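Local structure of UPF0135 protein SA1388 (Staphylococcus aureus subsp. aureus, 3LNL) at residues B[134-147]-B[198-211]. The protein is of unknown function but binds zinc at a dinuclear centre and forms a toroidal hexamer of the NIF3 family, capped by PII-like domains. The protein carries 2 engineered substitutions. Sequence-based numbering, arbitrary orientation.
Sequences VYYKVQTYIPKDNV and DEVKIEFMIDAYQK
Val-138 lies over one face of the Phe-204 ring. Val-138 CB sits 3.8 Å from the centroid of the Phe-204 ring, only 16° off the ring normal, and Val-138 CG1 reaches Phe-204 CZ. The ring comes across to Val-138 because Phe-204 CG stands between the backbone N and the carbonyl carbon, chi1 59°. The other methyl, Val-138 CG2, packs against Ile-206 CG1. Farther along this face, Ile-202 CD1 meets Ile-142 CG2 and Val-147 CG2 together in a tight cluster of three methyls, 3.3 Å separating Ile-202 CD1 from Val-147 CG2. Phe-150 of helix 147-156 covers Ile-142 and Ile-202. At the other end of the pair, Lys-211 CD makes a CH-pi contact over one face of the Tyr-136 ring, offset toward its rim.

The opposite face of the sheet is largely polar. The Lys-201 chain, extended as far as CE and bent at chi4, passes close to the Tyr-141 ring, with Lys-201 CG 3.4 Å from Tyr-141 CE2. Lys-201 NZ hydrogen-bonds Gln-139 OE1 at 2.8 Å, from 64° above the amide carbonyl plane. Lys-201 NZ also makes a 2.8 Å salt bridge to Glu-203 OE1. Tyr-141 OH hydrogen-bonds Glu-203 OE2 of a second subunit and, less surely, its Lys-137 NZ, so this face belongs to the subunit interface.

Paired backbone bonds join strands 134-142 and 198-207 from Tyr-136 with Ile-206 to Ile-142 with Val-200. This twisted antiparallel pair, with helices packed on its apolar face, belongs to the ferredoxin-like alpha/beta sandwich of the PII-like domain, whose trimers cap the toroid.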
ATOM      1  N   VAL B 134     -16.845   8.187  19.537  1.00 27.70           N
ATOM      2  CA  VAL B 134     -17.285   9.395  18.877  1.00 28.35           C
ATOM      3  C   VAL B 134     -18.739   9.668  19.216  1.00 28.67           C
ATOM      4  O   VAL B 134     -19.586   8.783  19.102  1.00 28.46           O
ATOM      5  CB  VAL B 134     -17.127   9.281  17.362  1.00 28.80           C
ATOM      6  CG1 VAL B 134     -17.590  10.568  16.686  1.00 27.99           C
ATOM      7  CG2 VAL B 134     -15.678   8.951  17.015  1.00 28.79           C
ATOM      8  N   TYR B 135     -18.995  10.880  19.692  1.00 29.15           N
ATOM      9  CA  TYR B 135     -20.344  11.385  19.960  1.00 30.03           C
ATOM     10  C   TYR B 135     -20.517  12.687  19.177  1.00 30.04           C
ATOM     11  O   TYR B 135     -19.564  13.192  18.585  1.00 29.95           O
ATOM     12  CB  TYR B 135     -20.517  11.707  21.444  1.00 30.29           C
ATOM     13  CG  TYR B 135     -20.334  10.534  22.358  1.00 33.72           C
ATOM     14  CD1 TYR B 135     -21.426   9.857  22.900  1.00 35.38           C
ATOM     15  CD2 TYR B 135     -19.059  10.102  22.694  1.00 36.38           C
ATOM     16  CE1 TYR B 135     -21.245   8.757  23.753  1.00 36.86           C
ATOM     17  CE2 TYR B 135     -18.867   9.020  23.545  1.00 37.43           C
ATOM     18  CZ  TYR B 135     -19.954   8.343  24.065  1.00 37.73           C
ATOM     19  OH  TYR B 135     -19.707   7.263  24.902  1.00 38.70           O
ATOM     20  N   TYR B 136     -21.726  13.250  19.200  1.00 30.34           N
ATOM     21  CA  TYR B 136     -21.956  14.596  18.673  1.00 30.67           C
ATOM     22  C   TYR B 136     -22.691  15.451  19.670  1.00 30.72           C
ATOM     23  O   TYR B 136     -23.653  14.998  20.309  1.00 29.90           O
ATOM     24  CB  TYR B 136     -22.768  14.570  17.386  1.00 31.01           C
ATOM     25  CG  TYR B 136     -22.030  13.981  16.236  1.00 32.36           C
ATOM     26  CD1 TYR B 136     -22.235  12.670  15.859  1.00 32.64           C
ATOM     27  CD2 TYR B 136     -21.109  14.740  15.523  1.00 33.98           C
ATOM     28  CE1 TYR B 136     -21.543  12.121  14.798  1.00 34.33           C
ATOM     29  CE2 TYR B 136     -20.407  14.199  14.464  1.00 35.61           C
ATOM     30  CZ  TYR B 136     -20.632  12.891  14.104  1.00 35.83           C
ATOM     31  OH  TYR B 136     -19.941  12.345  13.041  1.00 38.62           O
ATOM     32  N   LYS B 137     -22.253  16.695  19.799  1.00 31.08           N
ATOM     33  CA  LYS B 137     -23.065  17.691  20.476  1.00 32.57           C
ATOM     34  C   LYS B 137     -23.935  18.353  19.406  1.00 32.08           C
ATOM     35  O   LYS B 137     -23.424  18.998  18.495  1.00 31.36           O
ATOM     36  CB  LYS B 137     -22.217  18.704  21.217  1.00 33.19           C
ATOM     37  CG  LYS B 137     -22.958  19.412  22.340  1.00 36.29           C
ATOM     38  CD  LYS B 137     -21.985  20.379  23.056  1.00 41.60           C
ATOM     39  CE  LYS B 137     -21.980  20.162  24.568  1.00 43.85           C
ATOM     40  NZ  LYS B 137     -20.747  20.823  25.153  1.00 46.31           N
ATOM     41  N   VAL B 138     -25.237  18.111  19.510  1.00 32.19           N
ATOM     42  CA  VAL B 138     -26.233  18.695  18.633  1.00 32.65           C
ATOM     43  C   VAL B 138     -26.576  20.068  19.167  1.00 33.47           C
ATOM     44  O   VAL B 138     -26.849  20.213  20.358  1.00 33.10           O
ATOM     45  CB  VAL B 138     -27.513  17.837  18.594  1.00 33.03           C
ATOM     46  CG1 VAL B 138     -28.528  18.398  17.554  1.00 32.99           C
ATOM     47  CG2 VAL B 138     -27.156  16.394  18.261  1.00 33.14           C
ATOM     48  N   GLN B 139     -26.537  21.067  18.290  1.00 34.04           N
ATOM     49  CA  GLN B 139     -26.896  22.438  18.627  1.00 35.18           C
ATOM     50  C   GLN B 139     -27.973  22.922  17.661  1.00 35.92           C
ATOM     51  O   GLN B 139     -27.761  22.951  16.455  1.00 35.57           O
ATOM     52  CB  GLN B 139     -25.668  23.372  18.542  1.00 35.39           C
ATOM     53  CG  GLN B 139     -24.632  23.069  19.640  1.00 36.28           C
ATOM     54  CD  GLN B 139     -23.395  23.980  19.610  1.00 36.72           C
ATOM     55  OE1 GLN B 139     -22.794  24.234  20.660  1.00 38.67           O
ATOM     56  NE2 GLN B 139     -23.010  24.452  18.422  1.00 32.85           N
ATOM     57  N   THR B 140     -29.128  23.284  18.202  1.00 36.78           N
ATOM     58  CA  THR B 140     -30.159  23.970  17.428  1.00 38.01           C
ATOM     59  C   THR B 140     -30.491  25.333  18.064  1.00 38.79           C
ATOM     60  O   THR B 140     -30.256  25.562  19.255  1.00 38.38           O
ATOM     61  CB  THR B 140     -31.463  23.134  17.262  1.00 38.01           C
ATOM     62  OG1 THR B 140     -31.150  21.743  17.080  1.00 40.74           O
ATOM     63  CG2 THR B 140     -32.229  23.605  16.056  1.00 37.33           C
ATOM     64  N   TYR B 141     -31.018  26.226  17.230  1.00 39.70           N
ATOM     65  CA  TYR B 141     -31.406  27.568  17.626  1.00 40.51           C
ATOM     66  C   TYR B 141     -32.909  27.714  17.398  1.00 40.87           C
ATOM     67  O   TYR B 141     -33.411  27.376  16.319  1.00 40.57           O
ATOM     68  CB  TYR B 141     -30.601  28.573  16.805  1.00 40.77           C
ATOM     69  CG  TYR B 141     -29.112  28.377  16.985  1.00 42.22           C
ATOM     70  CD1 TYR B 141     -28.426  27.409  16.257  1.00 42.98           C
ATOM     71  CD2 TYR B 141     -28.393  29.139  17.914  1.00 43.60           C
ATOM     72  CE1 TYR B 141     -27.057  27.214  16.434  1.00 43.82           C
ATOM     73  CE2 TYR B 141     -27.027  28.953  18.094  1.00 44.37           C
ATOM     74  CZ  TYR B 141     -26.368  27.985  17.352  1.00 44.02           C
ATOM     75  OH  TYR B 141     -25.019  27.796  17.528  1.00 45.83           O
ATOM     76  N   ILE B 142     -33.618  28.201  18.418  1.00 41.63           N
ATOM     77  CA  ILE B 142     -35.094  28.169  18.445  1.00 42.17           C
ATOM     78  C   ILE B 142     -35.719  29.282  19.341  1.00 42.31           C
ATOM     79  O   ILE B 142     -35.217  29.556  20.430  1.00 41.90           O
ATOM     80  CB  ILE B 142     -35.575  26.742  18.889  1.00 42.25           C
ATOM     81  CG1 ILE B 142     -37.027  26.495  18.475  1.00 42.13           C
ATOM     82  CG2 ILE B 142     -35.368  26.530  20.394  1.00 42.49           C
ATOM     83  CD1 ILE B 142     -37.481  25.067  18.660  1.00 41.42           C
ATOM     84  N   PRO B 143     -36.812  29.933  18.883  1.00 43.05           N
ATOM     85  CA  PRO B 143     -37.447  30.961  19.726  1.00 43.34           C
ATOM     86  C   PRO B 143     -37.976  30.419  21.064  1.00 43.84           C
ATOM     87  O   PRO B 143     -38.394  29.262  21.138  1.00 43.77           O
ATOM     88  CB  PRO B 143     -38.586  31.472  18.846  1.00 43.32           C
ATOM     89  CG  PRO B 143     -38.150  31.175  17.466  1.00 43.14           C
ATOM     90  CD  PRO B 143     -37.438  29.881  17.548  1.00 42.99           C
ATOM     91  N   LYS B 144     -37.940  31.254  22.103  1.00 44.41           N
ATOM     92  CA  LYS B 144     -38.226  30.815  23.481  1.00 45.27           C
ATOM     93  C   LYS B 144     -39.584  30.120  23.654  1.00 45.60           C
ATOM     94  O   LYS B 144     -39.689  29.115  24.353  1.00 46.25           O
ATOM     95  CB  LYS B 144     -38.128  31.997  24.457  1.00 45.48           C
ATOM     96  CG  LYS B 144     -38.279  31.624  25.945  1.00 46.43           C
ATOM     97  CD  LYS B 144     -37.026  30.969  26.508  1.00 47.76           C
ATOM     98  CE  LYS B 144     -37.340  30.035  27.679  1.00 49.05           C
ATOM     99  NZ  LYS B 144     -37.943  28.731  27.232  1.00 50.10           N
ATOM    100  N   ASP B 145     -40.624  30.644  23.025  1.00 45.70           N
ATOM    101  CA  ASP B 145     -41.955  30.044  23.173  1.00 45.81           C
ATOM    102  C   ASP B 145     -42.089  28.709  22.444  1.00 45.74           C
ATOM    103  O   ASP B 145     -42.979  27.919  22.749  1.00 45.85           O
ATOM    104  CB  ASP B 145     -43.031  31.014  22.703  1.00 45.85           C
ATOM    105  CG  ASP B 145     -43.049  32.288  23.517  1.00 46.01           C
ATOM    106  OD1 ASP B 145     -42.654  32.254  24.704  1.00 45.80           O
ATOM    107  OD2 ASP B 145     -43.453  33.329  22.969  1.00 46.98           O
ATOM    108  N   ASN B 146     -41.197  28.462  21.492  1.00 45.68           N
ATOM    109  CA  ASN B 146     -41.183  27.213  20.734  1.00 45.47           C
ATOM    110  C   ASN B 146     -40.386  26.105  21.418  1.00 45.11           C
ATOM    111  O   ASN B 146     -40.412  24.954  20.975  1.00 45.09           O
ATOM    112  CB  ASN B 146     -40.584  27.465  19.348  1.00 45.68           C
ATOM    113  CG  ASN B 146     -41.319  28.559  18.563  1.00 45.75           C
ATOM    114  OD1 ASN B 146     -40.793  29.087  17.582  1.00 45.95           O
ATOM    115  ND2 ASN B 146     -42.531  28.896  18.990  1.00 45.85           N
ATOM    116  N   VAL B 147     -39.691  26.458  22.498  1.00 44.64           N
ATOM    117  CA  VAL B 147     -38.674  25.588  23.110  1.00 44.24           C
ATOM    118  C   VAL B 147     -39.258  24.310  23.736  1.00 43.80           C
ATOM    119  O   VAL B 147     -38.687  23.226  23.604  1.00 43.74           O
ATOM    120  CB  VAL B 147     -37.809  26.398  24.142  1.00 44.15           C
ATOM    121  CG1 VAL B 147     -37.765  25.727  25.511  1.00 44.17           C
ATOM    122  CG2 VAL B 147     -36.420  26.645  23.584  1.00 44.13           C
ATOM    123  N   ASP B 198     -34.434  37.160  19.011  1.00 41.04           N
ATOM    124  CA  ASP B 198     -34.080  36.498  20.271  1.00 40.86           C
ATOM    125  C   ASP B 198     -34.255  34.994  20.113  1.00 40.46           C
ATOM    126  O   ASP B 198     -35.352  34.531  19.800  1.00 40.28           O
ATOM    127  CB  ASP B 198     -34.982  36.976  21.416  1.00 40.80           C
ATOM    128  CG  ASP B 198     -34.781  38.438  21.751  1.00 41.02           C
ATOM    129  OD1 ASP B 198     -33.630  38.819  22.038  1.00 41.43           O
ATOM    130  OD2 ASP B 198     -35.774  39.207  21.738  1.00 41.19           O
ATOM    131  N   GLU B 199     -33.185  34.233  20.333  1.00 40.04           N
ATOM    132  CA  GLU B 199     -33.255  32.780  20.208  1.00 39.79           C
ATOM    133  C   GLU B 199     -32.718  32.049  21.430  1.00 39.64           C
ATOM    134  O   GLU B 199     -31.944  32.594  22.222  1.00 39.78           O
ATOM    135  CB  GLU B 199     -32.504  32.316  18.962  1.00 39.76           C
ATOM    136  CG  GLU B 199     -32.737  33.196  17.756  1.00 39.68           C
ATOM    137  CD  GLU B 199     -32.408  32.507  16.460  1.00 39.64           C
ATOM    138  OE1 GLU B 199     -31.241  32.093  16.271  1.00 40.01           O
ATOM    139  OE2 GLU B 199     -33.323  32.379  15.626  1.00 39.31           O
ATOM    140  N   VAL B 200     -33.155  30.800  21.567  1.00 39.44           N
ATOM    141  CA  VAL B 200     -32.602  29.876  22.535  1.00 38.94           C
ATOM    142  C   VAL B 200     -31.782  28.826  21.774  1.00 38.88           C
ATOM    143  O   VAL B 200     -32.299  28.113  20.898  1.00 38.20           O
ATOM    144  CB  VAL B 200     -33.694  29.198  23.396  1.00 38.92           C
ATOM    145  CG1 VAL B 200     -33.073  28.183  24.325  1.00 38.74           C
ATOM    146  CG2 VAL B 200     -34.461  30.238  24.203  1.00 39.11           C
ATOM    147  N   LYS B 201     -30.496  28.771  22.112  1.00 38.60           N
ATOM    148  CA  LYS B 201     -29.599  27.738  21.630  1.00 38.59           C
ATOM    149  C   LYS B 201     -29.706  26.545  22.580  1.00 38.38           C
ATOM    150  O   LYS B 201     -29.243  26.591  23.730  1.00 38.39           O
ATOM    151  CB  LYS B 201     -28.164  28.270  21.569  1.00 38.59           C
ATOM    152  CG  LYS B 201     -27.123  27.267  21.088  1.00 39.25           C
ATOM    153  CD  LYS B 201     -25.685  27.791  21.283  1.00 38.44           C
ATOM    154  CE  LYS B 201     -24.689  26.704  20.956  1.00 38.57           C
ATOM    155  NZ  LYS B 201     -23.446  26.749  21.779  1.00 39.44           N
ATOM    156  N   ILE B 202     -30.344  25.487  22.101  1.00 38.10           N
ATOM    157  CA  ILE B 202     -30.493  24.261  22.878  1.00 38.13           C
ATOM    158  C   ILE B 202     -29.409  23.259  22.436  1.00 37.70           C
ATOM    159  O   ILE B 202     -29.119  23.138  21.249  1.00 37.25           O
ATOM    160  CB  ILE B 202     -31.882  23.628  22.685  1.00 38.09           C
ATOM    161  CG1 ILE B 202     -32.980  24.705  22.640  1.00 39.40           C
ATOM    162  CG2 ILE B 202     -32.176  22.628  23.811  1.00 39.06           C
ATOM    163  CD1 ILE B 202     -34.430  24.150  22.599  1.00 38.72           C
ATOM    164  N   GLU B 203     -28.812  22.569  23.399  1.00 37.29           N
ATOM    165  CA  GLU B 203     -27.765  21.571  23.137  1.00 37.39           C
ATOM    166  C   GLU B 203     -28.101  20.211  23.778  1.00 36.84           C
ATOM    167  O   GLU B 203     -28.750  20.129  24.821  1.00 36.22           O
ATOM    168  CB  GLU B 203     -26.408  22.036  23.674  1.00 37.40           C
ATOM    169  CG  GLU B 203     -26.060  23.514  23.394  1.00 39.74           C
ATOM    170  CD  GLU B 203     -24.722  23.945  24.009  1.00 41.55           C
ATOM    171  OE1 GLU B 203     -24.321  25.117  23.815  1.00 44.37           O
ATOM    172  OE2 GLU B 203     -24.066  23.123  24.687  1.00 44.63           O
ATOM    173  N   PHE B 204     -27.640  19.151  23.140  1.00 36.24           N
ATOM    174  CA  PHE B 204     -27.730  17.817  23.713  1.00 36.01           C
ATOM    175  C   PHE B 204     -26.761  16.870  23.001  1.00 35.95           C
ATOM    176  O   PHE B 204     -26.161  17.215  21.964  1.00 35.38           O
ATOM    177  CB  PHE B 204     -29.172  17.289  23.663  1.00 35.68           C
ATOM    178  CG  PHE B 204     -29.750  17.218  22.281  1.00 35.97           C
ATOM    179  CD1 PHE B 204     -29.769  16.011  21.578  1.00 34.89           C
ATOM    180  CD2 PHE B 204     -30.296  18.349  21.684  1.00 35.86           C
ATOM    181  CE1 PHE B 204     -30.311  15.933  20.306  1.00 34.42           C
ATOM    182  CE2 PHE B 204     -30.848  18.274  20.418  1.00 36.51           C
ATOM    183  CZ  PHE B 204     -30.853  17.056  19.723  1.00 35.64           C
ATOM    184  N   MET B 205     -26.620  15.685  23.576  1.00 35.88           N
ATOM    185  CA  MET B 205     -25.656  14.688  23.116  1.00 36.30           C
ATOM    186  C   MET B 205     -26.346  13.599  22.335  1.00 35.49           C
ATOM    187  O   MET B 205     -27.462  13.231  22.648  1.00 35.66           O
ATOM    188  CB  MET B 205     -24.921  14.092  24.313  1.00 36.20           C
ATOM    189  CG  MET B 205     -24.084  15.105  25.063  1.00 40.03           C
ATOM    190  SD  MET B 205     -22.810  15.833  23.975  1.00 48.54           S
ATOM    191  CE  MET B 205     -21.733  14.381  23.724  1.00 44.67           C
ATOM    192  N   ILE B 206     -25.686  13.111  21.300  1.00 35.12           N
ATOM    193  CA  ILE B 206     -26.098  11.877  20.650  1.00 35.01           C
ATOM    194  C   ILE B 206     -24.869  10.993  20.413  1.00 35.53           C
ATOM    195  O   ILE B 206     -23.739  11.485  20.292  1.00 33.86           O
ATOM    196  CB  ILE B 206     -26.816  12.142  19.297  1.00 35.20           C
ATOM    197  CG1 ILE B 206     -25.907  12.950  18.352  1.00 33.65           C
ATOM    198  CG2 ILE B 206     -28.173  12.836  19.527  1.00 32.96           C
ATOM    199  CD1 ILE B 206     -26.182  12.743  16.861  1.00 31.55           C
ATOM    200  N   ASP B 207     -25.099   9.690  20.368  1.00 35.89           N
ATOM    201  CA  ASP B 207     -24.082   8.754  19.906  1.00 36.91           C
ATOM    202  C   ASP B 207     -23.930   8.952  18.412  1.00 37.41           C
ATOM    203  O   ASP B 207     -24.847   9.470  17.760  1.00 37.18           O
ATOM    204  CB  ASP B 207     -24.510   7.310  20.174  1.00 36.98           C
ATOM    205  CG  ASP B 207     -24.702   7.031  21.640  1.00 37.89           C
ATOM    206  OD1 ASP B 207     -24.143   7.792  22.458  1.00 41.24           O
ATOM    207  OD2 ASP B 207     -25.409   6.058  21.983  1.00 41.37           O
ATOM    208  N   ALA B 208     -22.791   8.517  17.871  1.00 37.94           N
ATOM    209  CA  ALA B 208     -22.482   8.714  16.447  1.00 38.66           C
ATOM    210  C   ALA B 208     -23.520   8.117  15.470  1.00 38.88           C
ATOM    211  O   ALA B 208     -23.769   8.691  14.413  1.00 39.27           O
ATOM    212  CB  ALA B 208     -21.084   8.199  16.124  1.00 38.50           C
ATOM    213  N   TYR B 209     -24.141   6.995  15.811  1.00 39.26           N
ATOM    214  CA  TYR B 209     -25.054   6.346  14.860  1.00 39.51           C
ATOM    215  C   TYR B 209     -26.395   7.090  14.712  1.00 39.13           C
ATOM    216  O   TYR B 209     -27.127   6.863  13.737  1.00 38.35           O
ATOM    217  CB  TYR B 209     -25.270   4.862  15.215  1.00 39.87           C
ATOM    218  CG  TYR B 209     -26.110   4.638  16.445  1.00 41.72           C
ATOM    219  CD1 TYR B 209     -27.495   4.522  16.355  1.00 43.46           C
ATOM    220  CD2 TYR B 209     -25.526   4.552  17.699  1.00 43.22           C
ATOM    221  CE1 TYR B 209     -28.276   4.315  17.490  1.00 44.21           C
ATOM    222  CE2 TYR B 209     -26.299   4.356  18.841  1.00 44.30           C
ATOM    223  CZ  TYR B 209     -27.669   4.238  18.726  1.00 44.83           C
ATOM    224  OH  TYR B 209     -28.432   4.048  19.851  1.00 46.80           O
ATOM    225  N   GLN B 210     -26.697   7.987  15.659  1.00 38.89           N
ATOM    226  CA  GLN B 210     -27.980   8.721  15.682  1.00 38.57           C
ATOM    227  C   GLN B 210     -28.049   9.977  14.791  1.00 38.28           C
ATOM    228  O   GLN B 210     -29.142  10.509  14.563  1.00 37.71           O
ATOM    229  CB  GLN B 210     -28.332   9.131  17.116  1.00 38.61           C
ATOM    230  CG  GLN B 210     -28.373   7.994  18.144  1.00 38.90           C
ATOM    231  CD  GLN B 210     -28.542   8.536  19.565  1.00 39.66           C
ATOM    232  OE1 GLN B 210     -27.596   8.584  20.365  1.00 37.77           O
ATOM    233  NE2 GLN B 210     -29.750   8.975  19.873  1.00 41.68           N
ATOM    234  N   LYS B 211     -26.902  10.454  14.304  1.00 38.40           N
ATOM    235  CA  LYS B 211     -26.841  11.718  13.537  1.00 38.52           C
ATOM    236  C   LYS B 211     -28.011  11.825  12.546  1.00 38.06           C
ATOM    237  O   LYS B 211     -28.823  12.742  12.626  1.00 37.69           O
ATOM    238  CB  LYS B 211     -25.476  11.867  12.832  1.00 38.69           C
ATOM    239  CG  LYS B 211     -25.226  13.192  12.053  1.00 39.94           C
ATOM    240  CD  LYS B 211     -23.728  13.372  11.668  1.00 40.98           C
ATOM    241  CE  LYS B 211     -23.472  14.600  10.736  1.00 43.69           C
ATOM    242  NZ  LYS B 211     -22.116  15.303  10.932  1.00 41.00           N
TER